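Local coordinates for uncharacterized protein (Staphylococcus aureus subsp. aureus, PDB 4H0A) that is of unknown function but carries a CAP (cysteine-rich secretory protein) domain joined to a CAP-associated N-terminal region, at residues Y158-S163 with K218-K223; Q260-K263 with T267-T270; S288-N291 with H295-R298. All coordinates share one frame; numbering follows the deposited sequence.

The three contacts differ in depth and chemistry. Interaction 3 is buried and joins helix 282-290 to helix 293-299 by an aromatic pair and by side chains packed on the backbone. Interaction 1 is partly buried and polar, a single salt bridge between the N-terminal CAP-associated region and the turn that ends helix 201-219. Interactions 1 and 3 touch, their centres about 10 Å apart, because 160-162 packs against residues of both helices of interaction 3. Interaction 2 lies at the periphery, its centre about 29 Å from the centre of the chain. There helix 254-263 meets the following loop, mainly through apolar packing with a weak polar bond near the surface.

Interaction 1. Residues Y158-S163 with K218-K223; sequences YSDQQS and KLKGLK
D160 and K220 form the salt bridge of this contact, with K220 NZ 3.1 Å from D160 OD2. The hydrogen bond within it is weak. The two side chains come from opposite directions. K220 NZ also lies 3.5 Å from D160 OD1, so the ammonium group sits near both oxygens but closer to OD2. Bends in the lysine chain at chi2 (-52°) and chi4 (84°) bring NZ to the carboxylate.

Hydrogen bonds within 158-163 fix the acid. S163 N donates to D160 OD2 over 2.9 Å and makes an Asx motif. S163 OG donates to the same oxygen over 2.7 Å. The two donors reach OD2 from opposite faces of the carboxylate plane, both on its anti side. OD2 is thus gripped by two firm bonds before the lysine is counted. This probably stabilises the charged form of D160, which is buried.

Backbone bonds shape the turn from which K220 leaves. G221, with positive phi, is the C-prime residue of a Schellman motif that ends helix 201-219. G221 N bonds to K218 O at 3.1 Å, and L222 N to R217 O.

Both D160 and K220 also touch L167 of strand 166-172. The contact therefore ties the turn after strand 153-159, in the N-terminal sheet, to the end of a CAP-domain helix, with helix 282-290 also packed against D160.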
ATOM      1  N   TYR A 158      -3.368  -7.410   5.624  1.00 42.43           N
ATOM      2  CA  TYR A 158      -2.890  -6.275   6.410  1.00 42.76           C
ATOM      3  C   TYR A 158      -3.735  -6.089   7.641  1.00 49.60           C
ATOM      4  O   TYR A 158      -4.944  -5.915   7.511  1.00 47.77           O
ATOM      5  CB  TYR A 158      -2.921  -5.002   5.565  1.00 40.96           C
ATOM      6  CG  TYR A 158      -2.017  -5.090   4.359  1.00 41.46           C
ATOM      7  CD1 TYR A 158      -0.643  -4.943   4.482  1.00 44.78           C
ATOM      8  CD2 TYR A 158      -2.532  -5.358   3.094  1.00 40.42           C
ATOM      9  CE1 TYR A 158       0.198  -5.026   3.373  1.00 46.48           C
ATOM     10  CE2 TYR A 158      -1.703  -5.454   1.980  1.00 40.58           C
ATOM     11  CZ  TYR A 158      -0.338  -5.268   2.118  1.00 48.79           C
ATOM     12  OH  TYR A 158       0.465  -5.347   1.008  1.00 44.13           O
ATOM     13  N   SER A 159      -3.116  -6.120   8.826  1.00 51.52           N
ATOM     14  CA  SER A 159      -3.833  -5.938  10.094  1.00 54.52           C
ATOM     15  C   SER A 159      -3.280  -4.782  10.858  1.00 64.73           C
ATOM     16  O   SER A 159      -2.128  -4.390  10.672  1.00 65.75           O
ATOM     17  CB  SER A 159      -3.753  -7.177  10.980  1.00 58.58           C
ATOM     18  OG  SER A 159      -4.216  -8.340  10.318  1.00 67.12           O
ATOM     19  N   ASP A 160      -4.095  -4.284  11.778  1.00 65.02           N
ATOM     20  CA  ASP A 160      -3.744  -3.165  12.626  1.00 67.26           C
ATOM     21  C   ASP A 160      -2.993  -3.695  13.851  1.00 75.42           C
ATOM     22  O   ASP A 160      -3.429  -4.670  14.458  1.00 74.32           O
ATOM     23  CB  ASP A 160      -5.038  -2.446  13.024  1.00 69.57           C
ATOM     24  CG  ASP A 160      -4.872  -1.030  13.529  1.00 84.76           C
ATOM     25  OD1 ASP A 160      -4.161  -0.250  12.876  1.00 83.41           O
ATOM     26  OD2 ASP A 160      -5.484  -0.696  14.568  1.00 94.94           O
ATOM     27  N   GLN A 161      -1.876  -3.065  14.219  1.00 75.89           N
ATOM     28  CA  GLN A 161      -1.097  -3.495  15.384  1.00 79.63           C
ATOM     29  C   GLN A 161      -1.857  -3.158  16.691  1.00 85.39           C
ATOM     30  O   GLN A 161      -1.657  -3.833  17.696  1.00 88.29           O
ATOM     31  CB  GLN A 161       0.299  -2.835  15.369  1.00 82.45           C
ATOM     32  CG  GLN A 161       1.413  -3.689  15.962  1.00109.48           C
ATOM     33  CD  GLN A 161       2.765  -3.058  15.701  1.00131.92           C
ATOM     34  OE1 GLN A 161       2.992  -1.882  16.014  1.00128.87           O
ATOM     35  NE2 GLN A 161       3.697  -3.810  15.119  1.00123.11           N
ATOM     36  N   GLN A 162      -2.744  -2.134  16.657  1.00 80.17           N
ATOM     37  CA  GLN A 162      -3.537  -1.705  17.811  1.00 81.39           C
ATOM     38  C   GLN A 162      -4.852  -2.474  17.917  1.00 84.01           C
ATOM     39  O   GLN A 162      -5.092  -3.098  18.945  1.00 86.45           O
ATOM     40  CB  GLN A 162      -3.832  -0.193  17.744  1.00 82.30           C
ATOM     41  CG  GLN A 162      -2.758   0.660  18.409  1.00105.23           C
ATOM     42  CD  GLN A 162      -2.868   0.645  19.911  1.00131.82           C
ATOM     43  OE1 GLN A 162      -2.034   0.062  20.611  1.00129.73           O
ATOM     44  NE2 GLN A 162      -3.910   1.271  20.438  1.00127.81           N
ATOM     45  N   SER A 163      -5.723  -2.403  16.894  1.00 77.03           N
ATOM     46  CA  SER A 163      -7.022  -3.091  16.947  1.00 75.97           C
ATOM     47  C   SER A 163      -6.926  -4.589  16.623  1.00 76.97           C
ATOM     48  O   SER A 163      -7.829  -5.323  17.006  1.00 77.89           O
ATOM     49  CB  SER A 163      -8.031  -2.431  16.011  1.00 77.27           C
ATOM     50  OG  SER A 163      -7.611  -2.431  14.660  1.00 85.17           O
ATOM     51  N   LYS A 218     -11.135   6.222   6.720  1.00 43.15           N
ATOM     52  CA  LYS A 218     -12.564   5.863   6.651  1.00 42.41           C
ATOM     53  C   LYS A 218     -12.869   4.593   7.457  1.00 46.90           C
ATOM     54  O   LYS A 218     -13.914   4.548   8.098  1.00 47.21           O
ATOM     55  CB  LYS A 218     -13.057   5.697   5.198  1.00 42.28           C
ATOM     56  CG  LYS A 218     -13.347   7.028   4.504  1.00 49.48           C
ATOM     57  CD  LYS A 218     -13.942   6.858   3.105  1.00 50.88           C
ATOM     58  CE  LYS A 218     -12.975   6.266   2.103  1.00 49.46           C
ATOM     59  NZ  LYS A 218     -13.513   6.343   0.716  1.00 53.66           N
ATOM     60  N   LEU A 219     -11.958   3.590   7.490  1.00 43.43           N
ATOM     61  CA  LEU A 219     -12.205   2.381   8.295  1.00 44.88           C
ATOM     62  C   LEU A 219     -12.317   2.689   9.791  1.00 52.10           C
ATOM     63  O   LEU A 219     -13.024   1.963  10.495  1.00 53.36           O
ATOM     64  CB  LEU A 219     -11.101   1.327   8.107  1.00 44.69           C
ATOM     65  CG  LEU A 219     -11.036   0.645   6.754  1.00 47.87           C
ATOM     66  CD1 LEU A 219      -9.812  -0.245   6.674  1.00 47.54           C
ATOM     67  CD2 LEU A 219     -12.293  -0.169   6.483  1.00 51.40           C
ATOM     68  N   LYS A 220     -11.626   3.743  10.277  1.00 49.16           N
ATOM     69  CA  LYS A 220     -11.681   4.146  11.689  1.00 51.12           C
ATOM     70  C   LYS A 220     -12.743   5.234  11.952  1.00 58.27           C
ATOM     71  O   LYS A 220     -12.764   5.797  13.047  1.00 61.32           O
ATOM     72  CB  LYS A 220     -10.303   4.641  12.156  1.00 53.79           C
ATOM     73  CG  LYS A 220      -9.136   3.693  11.836  1.00 62.36           C
ATOM     74  CD  LYS A 220      -9.351   2.249  12.297  1.00 67.73           C
ATOM     75  CE  LYS A 220      -8.117   1.394  12.080  1.00 71.56           C
ATOM     76  NZ  LYS A 220      -7.130   1.507  13.183  1.00 80.44           N
ATOM     77  N   GLY A 221     -13.635   5.496  10.997  1.00 53.56           N
ATOM     78  CA  GLY A 221     -14.690   6.493  11.165  1.00 54.89           C
ATOM     79  C   GLY A 221     -14.227   7.938  11.165  1.00 59.12           C
ATOM     80  O   GLY A 221     -14.961   8.809  11.635  1.00 61.13           O
ATOM     81  N   LEU A 222     -13.020   8.214  10.628  1.00 52.99           N
ATOM     82  CA  LEU A 222     -12.459   9.568  10.557  1.00 52.08           C
ATOM     83  C   LEU A 222     -12.803  10.224   9.242  1.00 55.25           C
ATOM     84  O   LEU A 222     -13.017   9.531   8.244  1.00 53.31           O
ATOM     85  CB  LEU A 222     -10.932   9.533  10.697  1.00 51.36           C
ATOM     86  CG  LEU A 222     -10.375   8.928  11.973  1.00 56.97           C
ATOM     87  CD1 LEU A 222      -8.895   8.685  11.843  1.00 55.77           C
ATOM     88  CD2 LEU A 222     -10.667   9.817  13.164  1.00 61.65           C
ATOM     89  N   LYS A 223     -12.810  11.564   9.225  1.00 52.65           N
ATOM     90  CA  LYS A 223     -13.078  12.324   8.008  1.00 51.76           C
ATOM     91  C   LYS A 223     -11.864  12.235   7.079  1.00 55.14           C
ATOM     92  O   LYS A 223     -10.726  12.233   7.563  1.00 55.80           O
ATOM     93  CB  LYS A 223     -13.390  13.797   8.331  1.00 56.50           C
ATOM     94  CG  LYS A 223     -14.668  13.991   9.132  1.00 78.96           C
ATOM     95  CD  LYS A 223     -14.955  15.466   9.381  1.00 93.51           C
ATOM     96  CE  LYS A 223     -16.196  15.682  10.216  1.00107.74           C
ATOM     97  NZ  LYS A 223     -16.475  17.128  10.430  1.00119.15           N
TER

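Interaction 2. Residues Q260-K263 with T267-T270; sequences QLDK and TYKT
L261 lies over one face of the Y268 ring, while D262 meets the ring at its edge. L261 CD1 is 4.1 Å from the ring centroid and 17° off the ring normal, a CH-pi contact. The methyl is offset toward the rim, and its nearest ring atom is Y268 CZ at 3.9 Å. L261 CB adds an apolar contact of 3.7 Å to Y268 CE1. The leucine therefore touches the ring by both its CB and one branch.

D262 OD1 lies in the plane of the ring and takes a weak hydrogen bond from Y268 OH, at 3.3 Å. The same oxygen is 3.7 Å from Y268 CE1. The carboxylate plane is turned 43° from the ring plane, and the two side chains cross at about a right angle.

Y268 CG sits between backbone N and carbonyl carbon (chi1 64°), which points the ring at helix 254-263. L261 and D262 are neighbours on the last turn of that helix.

Further out, L321 of strand 315-322, in the mixed sheet of the CAP family region, touches both L261 and Y268. L231 and I234 of helix 229-242 also pack on L261. The loop, which leads into strand 270-277, is held by backbone bonds of K269 and T270 to E322, and by K323 NZ, which bonds to T267 O.

The contact thus grades from buried apolar packing at L261 to an exposed carboxylate at D262. Its long phenol bond suggests that packing contributes more than the polar link to holding the ring on the helix end.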
ATOM      1  N   GLN A 260       9.244  26.272   6.252  1.00110.67           N
ATOM      2  CA  GLN A 260       8.671  26.322   4.907  1.00105.30           C
ATOM      3  C   GLN A 260       7.188  26.727   4.955  1.00102.53           C
ATOM      4  O   GLN A 260       6.734  27.406   4.038  1.00101.41           O
ATOM      5  CB  GLN A 260       8.840  24.987   4.160  1.00103.28           C
ATOM      6  CG  GLN A 260      10.207  24.826   3.510  1.00123.83           C
ATOM      7  CD  GLN A 260      10.359  23.483   2.826  1.00143.11           C
ATOM      8  OE1 GLN A 260      10.811  22.502   3.426  1.00138.67           O
ATOM      9  NE2 GLN A 260       9.967  23.394   1.560  1.00133.59           N
ATOM     10  N   LEU A 261       6.438  26.332   6.004  1.00 95.17           N
ATOM     11  CA  LEU A 261       5.023  26.714   6.128  1.00 92.36           C
ATOM     12  C   LEU A 261       4.886  28.219   6.360  1.00 96.39           C
ATOM     13  O   LEU A 261       4.042  28.857   5.731  1.00 94.47           O
ATOM     14  CB  LEU A 261       4.327  25.945   7.260  1.00 91.83           C
ATOM     15  CG  LEU A 261       4.053  24.473   6.973  1.00 92.83           C
ATOM     16  CD1 LEU A 261       3.871  23.694   8.256  1.00 93.80           C
ATOM     17  CD2 LEU A 261       2.828  24.301   6.102  1.00 91.89           C
ATOM     18  N   ASP A 262       5.734  28.783   7.241  1.00 95.50           N
ATOM     19  CA  ASP A 262       5.751  30.219   7.544  1.00 98.26           C
ATOM     20  C   ASP A 262       6.237  31.025   6.335  1.00 99.20           C
ATOM     21  O   ASP A 262       5.639  32.052   6.018  1.00 99.33           O
ATOM     22  CB  ASP A 262       6.639  30.509   8.767  1.00105.07           C
ATOM     23  CG  ASP A 262       6.123  29.907  10.063  1.00117.00           C
ATOM     24  OD1 ASP A 262       5.255  29.008   9.998  1.00114.18           O
ATOM     25  OD2 ASP A 262       6.605  30.318  11.140  1.00127.75           O
ATOM     26  N   LYS A 263       7.287  30.541   5.643  1.00 93.50           N
ATOM     27  CA  LYS A 263       7.829  31.155   4.421  1.00 93.08           C
ATOM     28  C   LYS A 263       6.761  31.239   3.312  1.00 91.73           C
ATOM     29  O   LYS A 263       6.742  32.208   2.558  1.00 92.33           O
ATOM     30  CB  LYS A 263       9.039  30.335   3.924  1.00 95.36           C
ATOM     31  CG  LYS A 263       9.719  30.847   2.655  1.00117.41           C
ATOM     32  CD  LYS A 263      10.842  29.909   2.233  1.00132.19           C
ATOM     33  CE  LYS A 263      11.428  30.261   0.890  1.00149.45           C
ATOM     34  NZ  LYS A 263      12.373  29.215   0.414  1.00160.29           N
ATOM     35  N   THR A 267      -1.450  29.152   6.984  1.00 80.98           N
ATOM     36  CA  THR A 267      -1.992  29.289   8.345  1.00 83.53           C
ATOM     37  C   THR A 267      -2.337  27.889   8.865  1.00 84.84           C
ATOM     38  O   THR A 267      -2.894  27.087   8.115  1.00 80.75           O
ATOM     39  CB  THR A 267      -3.205  30.235   8.358  1.00 94.48           C
ATOM     40  OG1 THR A 267      -4.212  29.721   7.483  1.00 90.79           O
ATOM     41  CG2 THR A 267      -2.837  31.661   7.953  1.00 96.77           C
ATOM     42  N   TYR A 268      -1.986  27.584  10.124  1.00 83.35           N
ATOM     43  CA  TYR A 268      -2.239  26.264  10.712  1.00 81.41           C
ATOM     44  C   TYR A 268      -2.125  26.277  12.233  1.00 87.99           C
ATOM     45  O   TYR A 268      -1.463  27.152  12.793  1.00 91.31           O
ATOM     46  CB  TYR A 268      -1.237  25.233  10.157  1.00 80.60           C
ATOM     47  CG  TYR A 268       0.205  25.513  10.534  1.00 85.74           C
ATOM     48  CD1 TYR A 268       0.939  26.495   9.880  1.00 89.49           C
ATOM     49  CD2 TYR A 268       0.831  24.804  11.553  1.00 88.13           C
ATOM     50  CE1 TYR A 268       2.258  26.772  10.234  1.00 93.70           C
ATOM     51  CE2 TYR A 268       2.148  25.074  11.920  1.00 92.04           C
ATOM     52  CZ  TYR A 268       2.863  26.056  11.254  1.00102.17           C
ATOM     53  OH  TYR A 268       4.169  26.298  11.617  1.00106.90           O
ATOM     54  N   LYS A 269      -2.728  25.272  12.890  1.00 82.55           N
ATOM     55  CA  LYS A 269      -2.637  25.088  14.342  1.00 84.82           C
ATOM     56  C   LYS A 269      -1.520  24.090  14.645  1.00 87.00           C
ATOM     57  O   LYS A 269      -0.652  24.372  15.471  1.00 89.93           O
ATOM     58  CB  LYS A 269      -3.974  24.616  14.934  1.00 86.92           C
ATOM     59  CG  LYS A 269      -5.061  25.680  14.875  1.00104.50           C
ATOM     60  CD  LYS A 269      -6.329  25.289  15.650  1.00116.19           C
ATOM     61  CE  LYS A 269      -7.499  24.968  14.754  1.00126.98           C
ATOM     62  NZ  LYS A 269      -8.748  24.750  15.528  1.00139.88           N
ATOM     63  N   THR A 270      -1.538  22.926  13.971  1.00 78.97           N
ATOM     64  CA  THR A 270      -0.519  21.885  14.130  1.00 77.94           C
ATOM     65  C   THR A 270      -0.166  21.262  12.781  1.00 77.40           C
ATOM     66  O   THR A 270      -0.916  21.387  11.806  1.00 73.98           O
ATOM     67  CB  THR A 270      -0.976  20.801  15.115  1.00 83.16           C
ATOM     68  OG1 THR A 270      -2.200  20.228  14.658  1.00 78.93           O
ATOM     69  CG2 THR A 270      -1.125  21.325  16.543  1.00 83.84           C
TER

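Interaction 3. Residues S288-N291 with H295-R298; sequences SWMN and HRSR
H295 packs on W289 across the short turn between two helices. H295 CB lies 3.5 Å from W289 O and 3.9 Å from W289 CB, so the side chain starts against the carbonyl and CB of W289. With CG anti to its own carbonyl carbon (chi1 -64°), the imidazole is carried alongside the indole. H295 CG is 4.2 Å from W289 CD1. H295 CD2 comes closer, 3.6 Å from W289 CD1 and 3.8 Å from W289 NE1, and lies over one face of the indole. The ring planes are 32° apart and the pair is oblique. At the polar end, H295 ND1 bonds to S292 OG. This bond, with a weak one from H295 NE2 to D8 O, probably helps to set the rotation of the ring. W289, S292 and H295 fall in a W-x-x-S-x-x-H sequence, consistent with the CAP family.

In the conformer given, the R296 chain lies near the carbonyl of M290, a selenomethionine here, at the C-terminal end of helix 282-290. L10 of strand 9-11 touches both W289 and H295, N274 of strand 270-277 touches W289, and L299 of helix 293-299 touches W289 and M290. The helix pair is thereby seated against the mixed CAP-domain sheet.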
ATOM      1  N   SER A 288       3.856  -0.058   6.789  1.00 52.92           N
ATOM      2  CA  SER A 288       4.970   0.339   7.653  1.00 55.94           C
ATOM      3  C   SER A 288       4.604   1.553   8.505  1.00 59.60           C
ATOM      4  O   SER A 288       4.946   1.575   9.684  1.00 61.58           O
ATOM      5  CB  SER A 288       6.228   0.613   6.836  1.00 60.83           C
ATOM      6  OG  SER A 288       6.691  -0.594   6.255  1.00 71.76           O
ATOM      7  N   TRP A 289       3.856   2.527   7.948  1.00 53.98           N
ATOM      8  CA  TRP A 289       3.411   3.686   8.735  1.00 54.21           C
ATOM      9  C   TRP A 289       2.348   3.270   9.764  1.00 57.66           C
ATOM     10  O   TRP A 289       2.416   3.704  10.914  1.00 60.39           O
ATOM     11  CB  TRP A 289       2.873   4.803   7.826  1.00 50.56           C
ATOM     12  CG  TRP A 289       3.928   5.513   7.030  1.00 51.81           C
ATOM     13  CD1 TRP A 289       5.274   5.293   7.058  1.00 56.59           C
ATOM     14  CD2 TRP A 289       3.711   6.534   6.051  1.00 50.13           C
ATOM     15  NE1 TRP A 289       5.910   6.142   6.187  1.00 55.86           N
ATOM     16  CE2 TRP A 289       4.972   6.885   5.523  1.00 55.10           C
ATOM     17  CE3 TRP A 289       2.571   7.189   5.564  1.00 49.32           C
ATOM     18  CZ2 TRP A 289       5.127   7.893   4.564  1.00 53.50           C
ATOM     19  CZ3 TRP A 289       2.727   8.192   4.621  1.00 50.10           C
ATOM     20  CH2 TRP A 289       3.991   8.532   4.129  1.00 51.78           C
HETATM   21  N   MSE A 290       1.407   2.395   9.372  1.00 51.07           N
HETATM   22  CA  MSE A 290       0.355   1.903  10.275  1.00 50.58           C
HETATM   23  C   MSE A 290       0.939   1.080  11.449  1.00 58.24           C
HETATM   24  O   MSE A 290       0.291   0.987  12.488  1.00 57.70           O
HETATM   25  CB  MSE A 290      -0.665   1.021   9.513  1.00 49.68           C
HETATM   26  CG  MSE A 290      -1.584   1.776   8.523  1.00 52.63           C
HETATM   27 SE   MSE A 290      -2.856   2.939   9.375  0.75 60.18          SE
HETATM   28  CE  MSE A 290      -3.823   1.686  10.475  1.00 57.94           C
ATOM     29  N   ASN A 291       2.147   0.480  11.288  1.00 57.88           N
ATOM     30  CA  ASN A 291       2.770  -0.342  12.339  1.00 61.55           C
ATOM     31  C   ASN A 291       3.875   0.417  13.101  1.00 69.82           C
ATOM     32  O   ASN A 291       4.645  -0.193  13.844  1.00 73.21           O
ATOM     33  CB  ASN A 291       3.279  -1.648  11.740  1.00 61.73           C
ATOM     34  CG  ASN A 291       2.131  -2.576  11.429  1.00 85.11           C
ATOM     35  OD1 ASN A 291       1.867  -3.512  12.167  1.00 79.23           O
ATOM     36  ND2 ASN A 291       1.368  -2.308  10.377  1.00 77.72           N
ATOM     37  N   HIS A 295       3.940   7.313  13.344  1.00 65.48           N
ATOM     38  CA  HIS A 295       3.400   7.518  11.992  1.00 62.12           C
ATOM     39  C   HIS A 295       1.890   7.190  11.946  1.00 62.51           C
ATOM     40  O   HIS A 295       1.141   7.923  11.303  1.00 60.09           O
ATOM     41  CB  HIS A 295       4.167   6.689  10.954  1.00 62.06           C
ATOM     42  CG  HIS A 295       5.605   7.088  10.802  1.00 68.20           C
ATOM     43  ND1 HIS A 295       6.506   6.948  11.841  1.00 74.11           N
ATOM     44  CD2 HIS A 295       6.260   7.573   9.720  1.00 69.73           C
ATOM     45  CE1 HIS A 295       7.672   7.366  11.369  1.00 74.94           C
ATOM     46  NE2 HIS A 295       7.572   7.744  10.094  1.00 72.59           N
ATOM     47  N   ARG A 296       1.455   6.106  12.635  1.00 58.74           N
ATOM     48  CA  ARG A 296       0.043   5.706  12.695  0.50 56.95           C
ATOM     49  C   ARG A 296      -0.811   6.821  13.298  1.00 61.26           C
ATOM     50  O   ARG A 296      -1.874   7.123  12.759  1.00 59.37           O
ATOM     51  CB  ARG A 296      -0.118   4.428  13.535  0.50 58.77           C
ATOM     52  CG  ARG A 296      -1.513   3.782  13.467  0.50 65.99           C
ATOM     53  CD  ARG A 296      -2.077   3.411  14.836  0.50 78.32           C
ATOM     54  NE  ARG A 296      -1.073   2.833  15.735  0.50 88.18           N
ATOM     55  CZ  ARG A 296      -0.627   1.579  15.698  0.50102.61           C
ATOM     56  NH1 ARG A 296      -1.096   0.721  14.796  0.50 85.65           N
ATOM     57  NH2 ARG A 296       0.291   1.170  16.565  0.50 96.03           N
ATOM     58  N   SER A 297      -0.360   7.416  14.424  1.00 59.86           N
ATOM     59  CA  SER A 297      -1.090   8.498  15.102  1.00 60.80           C
ATOM     60  C   SER A 297      -1.292   9.712  14.189  1.00 62.58           C
ATOM     61  O   SER A 297      -2.328  10.360  14.288  1.00 61.71           O
ATOM     62  CB  SER A 297      -0.397   8.913  16.405  1.00 68.63           C
ATOM     63  OG  SER A 297       0.807   9.636  16.212  1.00 80.60           O
ATOM     64  N   ARG A 298      -0.345   9.989  13.276  1.00 59.01           N
ATOM     65  CA  ARG A 298      -0.488  11.098  12.327  1.00 57.62           C
ATOM     66  C   ARG A 298      -1.522  10.762  11.247  1.00 57.58           C
ATOM     67  O   ARG A 298      -2.377  11.597  10.956  1.00 56.84           O
ATOM     68  CB  ARG A 298       0.858  11.455  11.672  1.00 58.12           C
ATOM     69  CG  ARG A 298       1.830  12.122  12.640  1.00 67.11           C
ATOM     70  CD  ARG A 298       3.268  11.907  12.224  1.00 75.01           C
ATOM     71  NE  ARG A 298       4.217  12.464  13.186  1.00 83.89           N
ATOM     72  CZ  ARG A 298       5.530  12.243  13.177  1.00 97.51           C
ATOM     73  NH1 ARG A 298       6.078  11.460  12.245  1.00 81.81           N
ATOM     74  NH2 ARG A 298       6.306  12.784  14.109  1.00 84.34           N
TER